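Long-range contacts in aprataxin and PNK-like factor (Homo sapiens, PDB 5W7W), which acts as a histone chaperone in single- and double-strand DNA break repair, its FHA-like domain, the part described here, mediating interaction with XRCC1 and XRCC4: residues I36-V41 / D97-R102; P64-S69 / S91-V96. All blocks are in the same frame, centred on the assembly; numbering follows the deposited sequence. Where two conformers were deposited one is given.

Contact 1 (I36-V41 / D97-R102). With FMT (formic acid), chain D; FMT (formic acid), chain C.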
ATOM      1  N   ILE A  36       1.097  10.792  -6.388  1.00 15.64           N
ATOM      2  CA  ILE A  36       2.388  11.078  -5.788  1.00 14.37           C
ATOM      3  C   ILE A  36       3.333  11.574  -6.876  1.00 12.54           C
ATOM      4  O   ILE A  36       3.531  10.899  -7.891  1.00 14.84           O
ATOM      5  CB  ILE A  36       2.956   9.824  -5.108  1.00 13.00           C
ATOM      6  CG1 ILE A  36       2.050   9.402  -3.951  1.00 15.25           C
ATOM      7  CG2 ILE A  36       4.383  10.065  -4.643  1.00 14.82           C
ATOM      8  CD1 ILE A  36       2.432   8.063  -3.353  1.00 13.85           C
ATOM      9  N   THR A  37       3.903  12.763  -6.685  0.77 16.34           N
ATOM     10  CA  THR A  37       4.976  13.280  -7.532  0.77 16.33           C
ATOM     11  C   THR A  37       6.084  13.625  -6.553  0.77 17.36           C
ATOM     12  O   THR A  37       5.989  14.612  -5.819  0.77 18.34           O
ATOM     13  CB  THR A  37       4.545  14.511  -8.335  0.77 20.08           C
ATOM     14  OG1 THR A  37       3.451  14.171  -9.194  0.77 22.54           O
ATOM     15  CG2 THR A  37       5.702  15.039  -9.197  0.77 21.50           C
ATOM     16  N   ASP A  38       7.119  12.799  -6.517  1.00 16.66           N
ATOM     17  CA  ASP A  38       8.106  12.885  -5.450  1.00 15.35           C
ATOM     18  C   ASP A  38       9.309  12.049  -5.840  1.00 15.42           C
ATOM     19  O   ASP A  38       9.182  10.839  -6.043  1.00 16.26           O
ATOM     20  CB  ASP A  38       7.473  12.379  -4.152  1.00 16.29           C
ATOM     21  CG  ASP A  38       8.271  12.743  -2.907  1.00 13.74           C
ATOM     22  OD1 ASP A  38       9.519  12.747  -2.938  1.00 15.18           O
ATOM     23  OD2 ASP A  38       7.628  13.034  -1.892  1.00 14.85           O
ATOM     24  N   LYS A  39      10.477  12.688  -5.932  1.00 17.52           N
ATOM     25  CA  LYS A  39      11.695  11.991  -6.299  1.00 17.28           C
ATOM     26  C   LYS A  39      12.066  10.900  -5.302  1.00 15.40           C
ATOM     27  O   LYS A  39      12.846  10.004  -5.647  1.00 18.51           O
ATOM     28  CB  LYS A  39      12.838  13.006  -6.392  1.00 21.56           C
ATOM     29  CG  LYS A  39      13.108  13.755  -5.092  1.00 27.48           C
ATOM     30  N   ARG A  40      11.539  10.948  -4.081  1.00 13.42           N
ATOM     31  CA  ARG A  40      11.879   9.971  -3.053  1.00 12.75           C
ATOM     32  C   ARG A  40      11.132   8.658  -3.216  1.00 14.78           C
ATOM     33  O   ARG A  40      11.438   7.685  -2.519  1.00 14.76           O
ATOM     34  CB  ARG A  40      11.559  10.546  -1.673  1.00 13.14           C
ATOM     35  CG  ARG A  40      12.390  11.793  -1.317  1.00 14.05           C
ATOM     36  CD  ARG A  40      11.898  12.452  -0.045  1.00 14.18           C
ATOM     37  NE  ARG A  40      10.586  13.044  -0.234  1.00 14.80           N
ATOM     38  CZ  ARG A  40       9.922  13.716   0.695  1.00 14.18           C
ATOM     39  NH1 ARG A  40      10.462  13.914   1.885  1.00 15.85           N
ATOM     40  NH2 ARG A  40       8.719  14.190   0.427  1.00 16.07           N
ATOM     41  N   VAL A  41      10.152   8.602  -4.104  1.00 12.77           N
ATOM     42  CA  VAL A  41       9.336   7.416  -4.304  1.00 11.59           C
ATOM     43  C   VAL A  41       9.526   6.958  -5.736  1.00 13.34           C
ATOM     44  O   VAL A  41       9.332   7.739  -6.672  1.00 13.12           O
ATOM     45  CB  VAL A  41       7.858   7.715  -4.011  1.00 10.53           C
ATOM     46  CG1 VAL A  41       7.012   6.477  -4.199  1.00 13.42           C
ATOM     47  CG2 VAL A  41       7.698   8.243  -2.600  1.00 13.86           C
ATOM     48  N   ASP A  97       7.209   8.435   7.064  1.00 10.50           N
ATOM     49  CA  ASP A  97       6.264   9.335   7.717  1.00 11.26           C
ATOM     50  C   ASP A  97       5.371  10.057   6.721  1.00 13.88           C
ATOM     51  O   ASP A  97       4.804  11.101   7.050  1.00 15.96           O
ATOM     52  CB  ASP A  97       6.989  10.350   8.598  1.00 14.57           C
ATOM     53  CG  ASP A  97       7.977  11.191   7.830  1.00 15.10           C
ATOM     54  OD1 ASP A  97       8.114  11.036   6.598  1.00 14.42           O
ATOM     55  OD2 ASP A  97       8.661  12.023   8.479  1.00 21.06           O
ATOM     56  N   LYS A  98       5.238   9.531   5.509  1.00 10.92           N
ATOM     57  CA  LYS A  98       4.460  10.182   4.468  1.00 10.10           C
ATOM     58  C   LYS A  98       3.963   9.106   3.512  1.00  8.64           C
ATOM     59  O   LYS A  98       4.573   8.037   3.396  1.00 10.28           O
ATOM     60  CB  LYS A  98       5.311  11.216   3.715  1.00 12.84           C
ATOM     61  CG  LYS A  98       4.530  12.176   2.843  1.00 13.95           C
ATOM     62  CD  LYS A  98       5.436  13.266   2.243  1.00 16.10           C
ATOM     63  CE  LYS A  98       4.690  14.243   1.335  1.00 15.48           C
ATOM     64  NZ  LYS A  98       3.612  14.961   2.045  1.00 20.24           N
ATOM     65  N   TYR A  99       2.855   9.390   2.826  1.00  9.31           N
ATOM     66  CA  TYR A  99       2.243   8.429   1.914  1.00  9.09           C
ATOM     67  C   TYR A  99       1.875   7.131   2.644  1.00  9.49           C
ATOM     68  O   TYR A  99       2.269   6.022   2.255  1.00  8.83           O
ATOM     69  CB  TYR A  99       3.132   8.164   0.695  1.00 10.14           C
ATOM     70  CG  TYR A  99       3.634   9.421   0.024  1.00 10.67           C
ATOM     71  CD1 TYR A  99       2.743  10.367  -0.465  1.00 10.96           C
ATOM     72  CD2 TYR A  99       4.987   9.669  -0.111  1.00 10.91           C
ATOM     73  CE1 TYR A  99       3.192  11.523  -1.087  1.00 12.03           C
ATOM     74  CE2 TYR A  99       5.445  10.828  -0.724  1.00 12.81           C
ATOM     75  CZ  TYR A  99       4.545  11.743  -1.204  1.00 12.69           C
ATOM     76  OH  TYR A  99       5.002  12.909  -1.807  1.00 14.52           O
ATOM     77  N   ILE A 100       1.132   7.298   3.730  1.00  8.89           N
ATOM     78  CA  ILE A 100       0.654   6.235   4.602  1.00  8.45           C
ATOM     79  C   ILE A 100      -0.796   5.964   4.221  1.00  8.89           C
ATOM     80  O   ILE A 100      -1.589   6.900   4.023  1.00  9.83           O
ATOM     81  CB  ILE A 100       0.755   6.654   6.088  1.00 10.12           C
ATOM     82  CG1 ILE A 100       2.145   7.217   6.437  1.00 10.75           C
ATOM     83  CG2 ILE A 100       0.415   5.481   6.985  1.00 11.43           C
ATOM     84  CD1 ILE A 100       2.195   8.030   7.718  1.00 11.02           C
ATOM     85  N   PHE A 101      -1.160   4.687   4.133  1.00  8.55           N
ATOM     86  CA  PHE A 101      -2.502   4.264   3.763  1.00  8.76           C
ATOM     87  C   PHE A 101      -3.003   3.182   4.691  1.00  9.12           C
ATOM     88  O   PHE A 101      -2.289   2.230   4.975  1.00  9.80           O
ATOM     89  CB  PHE A 101      -2.499   3.705   2.347  1.00  9.54           C
ATOM     90  CG  PHE A 101      -2.093   4.707   1.310  1.00  9.49           C
ATOM     91  CD1 PHE A 101      -3.035   5.526   0.691  1.00  9.46           C
ATOM     92  CD2 PHE A 101      -0.768   4.857   0.971  1.00 10.24           C
ATOM     93  CE1 PHE A 101      -2.643   6.462  -0.257  1.00 11.27           C
ATOM     94  CE2 PHE A 101      -0.383   5.808   0.036  1.00 11.02           C
ATOM     95  CZ  PHE A 101      -1.325   6.612  -0.565  1.00 11.52           C
ATOM     96  N   ARG A 102      -4.249   3.322   5.127  1.00  8.92           N
ATOM     97  CA  ARG A 102      -4.961   2.281   5.841  1.00  8.89           C
ATOM     98  C   ARG A 102      -5.715   1.426   4.833  1.00  8.13           C
ATOM     99  O   ARG A 102      -6.249   1.931   3.844  1.00  9.26           O
ATOM    100  CB  ARG A 102      -5.932   2.895   6.850  1.00 10.32           C
ATOM    101  CG  ARG A 102      -6.566   1.839   7.721  1.00 12.33           C
ATOM    102  CD  ARG A 102      -7.523   2.378   8.773  1.00 15.63           C
ATOM    103  NE  ARG A 102      -6.912   3.403   9.624  1.00 14.75           N
ATOM    104  CZ  ARG A 102      -6.236   3.160  10.744  1.00 19.86           C
ATOM    105  NH1 ARG A 102      -6.056   1.925  11.180  1.00 22.24           N
ATOM    106  NH2 ARG A 102      -5.716   4.152  11.454  1.00 20.49           N
TER
HETATM  107  C   FMT D 202       0.883  12.214   2.041  1.00 17.00           C
HETATM  108  O1  FMT D 202       1.190  13.345   1.646  1.00 21.07           O
HETATM  109  O2  FMT D 202       1.168  11.825   3.170  1.00 15.74           O
HETATM  110  C   FMT C 201      -7.075   6.958   9.105  1.00 17.93           C
HETATM  111  O1  FMT C 201      -6.500   6.989  10.184  1.00 19.35           O
HETATM  112  O2  FMT C 201      -7.221   5.904   8.497  1.00 14.15           O
HETATM  113  O   HOH W   1       3.503  13.874  -4.004  1.00 20.75           O

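Contact 2 (P64-S69 / S91-V96)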
ATOM      1  N   PRO A  64      12.566   1.595   1.089  1.00 10.54           N
ATOM      2  CA  PRO A  64      11.703   0.561   1.669  1.00 10.18           C
ATOM      3  C   PRO A  64      10.235   0.951   1.681  1.00  9.29           C
ATOM      4  O   PRO A  64       9.847   2.092   1.449  1.00 10.47           O
ATOM      5  CB  PRO A  64      12.214   0.410   3.103  1.00 13.60           C
ATOM      6  CG  PRO A  64      12.908   1.643   3.389  1.00 17.67           C
ATOM      7  CD  PRO A  64      13.435   2.207   2.100  1.00 11.20           C
ATOM      8  N   CYS A  65       9.420  -0.040   1.984  1.00  9.49           N
ATOM      9  CA  CYS A  65       8.047   0.168   2.413  1.00  9.01           C
ATOM     10  C   CYS A  65       7.951  -0.091   3.904  1.00  9.04           C
ATOM     11  O   CYS A  65       8.807  -0.767   4.477  1.00  9.75           O
ATOM     12  CB  CYS A  65       7.108  -0.801   1.716  1.00  9.25           C
ATOM     13  SG  CYS A  65       6.999  -0.611  -0.066  1.00 12.49           S
ATOM     14  N   PHE A  66       6.882   0.411   4.519  1.00  8.68           N
ATOM     15  CA  PHE A  66       6.683   0.285   5.953  1.00  8.79           C
ATOM     16  C   PHE A  66       5.309  -0.299   6.220  1.00  9.32           C
ATOM     17  O   PHE A  66       4.382  -0.130   5.429  1.00  8.92           O
ATOM     18  CB  PHE A  66       6.834   1.639   6.658  1.00 10.20           C
ATOM     19  CG  PHE A  66       8.150   2.322   6.360  1.00  9.59           C
ATOM     20  CD1 PHE A  66       8.344   2.958   5.165  1.00  9.99           C
ATOM     21  CD2 PHE A  66       9.200   2.288   7.265  1.00 10.84           C
ATOM     22  CE1 PHE A  66       9.553   3.552   4.853  1.00 11.05           C
ATOM     23  CE2 PHE A  66      10.402   2.880   6.960  1.00 12.93           C
ATOM     24  CZ  PHE A  66      10.575   3.510   5.743  1.00 13.46           C
ATOM     25  N   TYR A  67       5.180  -0.948   7.368  1.00  9.14           N
ATOM     26  CA  TYR A  67       3.983  -1.668   7.763  1.00  9.48           C
ATOM     27  C   TYR A  67       3.654  -1.376   9.217  1.00 10.19           C
ATOM     28  O   TYR A  67       4.539  -1.371  10.072  1.00 11.41           O
ATOM     29  CB  TYR A  67       4.236  -3.167   7.650  1.00  9.45           C
ATOM     30  CG  TYR A  67       3.111  -4.049   8.172  1.00 11.82           C
ATOM     31  CD1 TYR A  67       1.873  -4.092   7.551  1.00 10.79           C
ATOM     32  CD2 TYR A  67       3.302  -4.849   9.286  1.00 14.10           C
ATOM     33  CE1 TYR A  67       0.854  -4.885   8.031  1.00 12.45           C
ATOM     34  CE2 TYR A  67       2.279  -5.660   9.769  1.00 15.47           C
ATOM     35  CZ  TYR A  67       1.063  -5.671   9.124  1.00 12.97           C
ATOM     36  OH  TYR A  67       0.060  -6.485   9.616  1.00 13.73           O
ATOM     37  N   GLN A  68       2.369  -1.200   9.505  1.00  9.32           N
ATOM     38  CA  GLN A  68       1.868  -1.037  10.867  1.00  9.82           C
ATOM     39  C   GLN A  68       0.624  -1.900  11.028  1.00 10.28           C
ATOM     40  O   GLN A  68      -0.408  -1.627  10.428  1.00 10.40           O
ATOM     41  CB  GLN A  68       1.546   0.424  11.147  1.00 10.23           C
ATOM     42  CG  GLN A  68       1.008   0.665  12.553  1.00 11.41           C
ATOM     43  CD  GLN A  68       0.662   2.124  12.792  1.00 14.85           C
ATOM     44  OE1 GLN A  68       1.117   3.014  12.077  1.00 16.27           O
ATOM     45  NE2 GLN A  68      -0.160   2.377  13.792  1.00 17.64           N
ATOM     46  N   SER A  69       0.708  -2.939  11.845  1.00 11.02           N
ATOM     47  CA  SER A  69      -0.465  -3.736  12.159  1.00 12.75           C
ATOM     48  C   SER A  69      -1.508  -2.882  12.868  1.00 11.17           C
ATOM     49  O   SER A  69      -1.188  -1.936  13.594  1.00 13.22           O
ATOM     50  CB  SER A  69      -0.032  -4.900  13.059  1.00 17.33           C
ATOM     51  OG  SER A  69      -0.966  -5.967  13.017  1.00 22.58           O
ATOM     52  N   SER A  91      -1.954  -0.612   8.176  1.00  8.93           N
ATOM     53  CA  SER A  91      -1.448   0.477   7.354  1.00 10.32           C
ATOM     54  C   SER A  91      -0.135   0.060   6.711  1.00  9.80           C
ATOM     55  O   SER A  91       0.601  -0.766   7.248  1.00  9.80           O
ATOM     56  CB  SER A  91      -1.203   1.739   8.174  1.00  9.68           C
ATOM     57  OG  SER A  91      -2.402   2.237   8.756  1.00 12.93           O
ATOM     58  N   PHE A  92       0.159   0.664   5.564  1.00  8.57           N
ATOM     59  CA  PHE A  92       1.499   0.602   4.998  1.00  9.34           C
ATOM     60  C   PHE A  92       1.859   2.000   4.522  1.00  8.56           C
ATOM     61  O   PHE A  92       0.995   2.866   4.385  1.00  8.64           O
ATOM     62  CB  PHE A  92       1.604  -0.392   3.831  1.00 10.05           C
ATOM     63  CG  PHE A  92       1.048   0.124   2.545  1.00  9.65           C
ATOM     64  CD1 PHE A  92      -0.298  -0.019   2.248  1.00 10.44           C
ATOM     65  CD2 PHE A  92       1.857   0.758   1.624  1.00 11.14           C
ATOM     66  CE1 PHE A  92      -0.810   0.473   1.067  1.00 12.00           C
ATOM     67  CE2 PHE A  92       1.345   1.244   0.451  1.00 11.82           C
ATOM     68  CZ  PHE A  92       0.008   1.097   0.170  1.00 10.51           C
ATOM     69  N   SER A  93       3.140   2.229   4.259  1.00  8.71           N
ATOM     70  CA  SER A  93       3.544   3.524   3.743  1.00  8.43           C
ATOM     71  C   SER A  93       4.717   3.385   2.790  1.00  9.22           C
ATOM     72  O   SER A  93       5.482   2.412   2.821  1.00  8.81           O
ATOM     73  CB  SER A  93       3.889   4.494   4.867  1.00  9.49           C
ATOM     74  OG  SER A  93       5.036   4.076   5.583  1.00  9.83           O
ATOM     75  N   LEU A  94       4.853   4.403   1.949  1.00  7.90           N
ATOM     76  CA  LEU A  94       5.928   4.436   0.968  1.00  9.11           C
ATOM     77  C   LEU A  94       7.119   5.272   1.419  1.00 10.67           C
ATOM     78  O   LEU A  94       8.210   5.124   0.858  1.00 10.52           O
ATOM     79  CB  LEU A  94       5.414   4.939  -0.385  1.00 10.10           C
ATOM     80  CG  LEU A  94       4.277   4.116  -0.986  1.00 11.16           C
ATOM     81  CD1 LEU A  94       3.938   4.686  -2.362  1.00 18.70           C
ATOM     82  CD2 LEU A  94       4.634   2.670  -1.100  1.00 15.32           C
ATOM     83  N   LEU A  95       6.945   6.150   2.400  1.00  8.90           N
ATOM     84  CA  LEU A  95       8.040   6.783   3.129  1.00  9.71           C
ATOM     85  C   LEU A  95       7.754   6.564   4.606  1.00  8.82           C
ATOM     86  O   LEU A  95       6.643   6.204   5.003  1.00  9.50           O
ATOM     87  CB  LEU A  95       8.183   8.284   2.829  1.00  9.39           C
ATOM     88  CG  LEU A  95       8.545   8.634   1.394  1.00  9.77           C
ATOM     89  CD1 LEU A  95       8.508  10.134   1.233  1.00 11.86           C
ATOM     90  CD2 LEU A  95       9.929   8.102   1.023  1.00 10.66           C
ATOM     91  N   VAL A  96       8.752   6.782   5.455  1.00  8.95           N
ATOM     92  CA  VAL A  96       8.583   6.425   6.859  1.00 10.45           C
ATOM     93  C   VAL A  96       7.434   7.193   7.490  1.00 10.43           C
ATOM     94  O   VAL A  96       6.764   6.670   8.386  1.00 12.77           O
ATOM     95  CB  VAL A  96       9.910   6.609   7.632  1.00 10.97           C
ATOM     96  CG1 VAL A  96      10.331   8.062   7.662  1.00 11.80           C
ATOM     97  CG2 VAL A  96       9.777   6.062   9.051  1.00 12.83           C
TER
HETATM   98  O   HOH W   2      10.861   4.563   1.076  1.00 12.07           O
HETATM   99  O   HOH W   3      -2.667   0.778  11.087  1.00 23.28           O

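Contact 1 (I36-V41 / D97-R102)
Four hydrogen bonds converge on the carboxylate of Asp-38, and only one of them crosses between the segments. With CG of Asp-38 anti to the backbone N (chi1 -165°), Tyr-99 OH donates to the anti lone pair of Asp-38 OD2 over 2.6 Å; OD2 lies at the ring edge, and carboxylate and ring planes stand 78° apart. The syn lone pairs serve Arg-40, whose guanidinium binds side-on, NE to OD1 at 2.9 Å and NH2 to OD2 at 2.8 Å in a salt bridge. The backbone N of Arg-40 meets OD1 from above the carboxylate plane. So much donation, with a positive partner, would be expected to keep Asp-38 ionised. A water accepts from Thr-37 N and donates to Tyr-99 OH, tying the hydroxyl to the loop a second time.

Apolar contacts cover the ring. Ile-36 CG1 comes within 3.7 Å of Tyr-99 CD1, and Ile-36 CG2 makes a CH-pi contact 4.1 Å from the ring centroid, while CG of neighbouring Lys-98 covers the opposite face. Val-41 CG2 approaches Tyr-99 CE2 obliquely at 3.9 Å.

A formic acid molecule, probably from the crystallisation liquor, bridges Lys-98 NZ (2.9 Å to its O1) and Tyr-99 N (3.0 Å to its O2).

Asp-38 thus forms an Asx turn on a type I beta turn, within the loop joining strands 24-28 and 46-51 that in FHA domains contributes to the phosphopeptide-binding face.

Contact 2 (P64-S69 / S91-V96)
Two hydrogen bonds hold the carbonyl oxygen of Pro-64: one from NE2 of His-45 and one from a water at 2.7 Å. The same water donates to Leu-94 O and so bridges two carbonyl oxygens that, both being acceptors, cannot bond each other. Beyond it the strands run antiparallel. Phe-66 and Ser-93 form one hydrogen-bonded pair, with Phe-66 N to Ser-93 O at 3.0 Å, and Gln-68 and Ser-91 the next, where Ser-91 N reaches Gln-68 O in its carbonyl plane with an N-H...O angle of 170°.

Ser-93 places OG between its own N and carbonyl carbon (chi1 66°), where it donates to Leu-95 O at 2.7 Å and sits 3.2 Å from Phe-66 CB. The bond is consistent with the chain being held back beside the Phe-66 ring, where Val-96 CA lies over the ring centre in a CH-pi contact, 3.7 Å from the centroid. Val-96 CB also packs on Phe-66 CZ. An alanine at Phe-66 would remove the ring under Val-96 and would probably leave the chain at 95-96 less firmly held against strand 66-68.

Strand 66-68 is flanked by 76-77 and 91-93, and strand 91-93 in turn by 100-105; on the face opposite Phe-66 and Ser-93, Phe-92 packs against Ile-57 and Ile-28 of the second sheet.

The second segments of contacts 1 and 2 follow each other directly in the chain: strand 91-93 leads through residues 94-99 into strand 100-105, its neighbour in the sheet. The contact centres lie 10 Å apart. Where they meet, Phe-101 N approaches Phe-92 O at 2.8 Å and Leu-94 N approaches Tyr-99 O at 3.1 Å, both probable hydrogen bonds. Contact 2 ties the strand entering the turn to strand 66-68, whereas contact 1 sets Tyr-99, near its exit, against the loop 36-41. Each also touches a position probably linked to the FHA phosphopeptide-binding face: Val-41 O accepts from Arg-30, and Pro-64 O from His-45. No phosphopeptide is bound here.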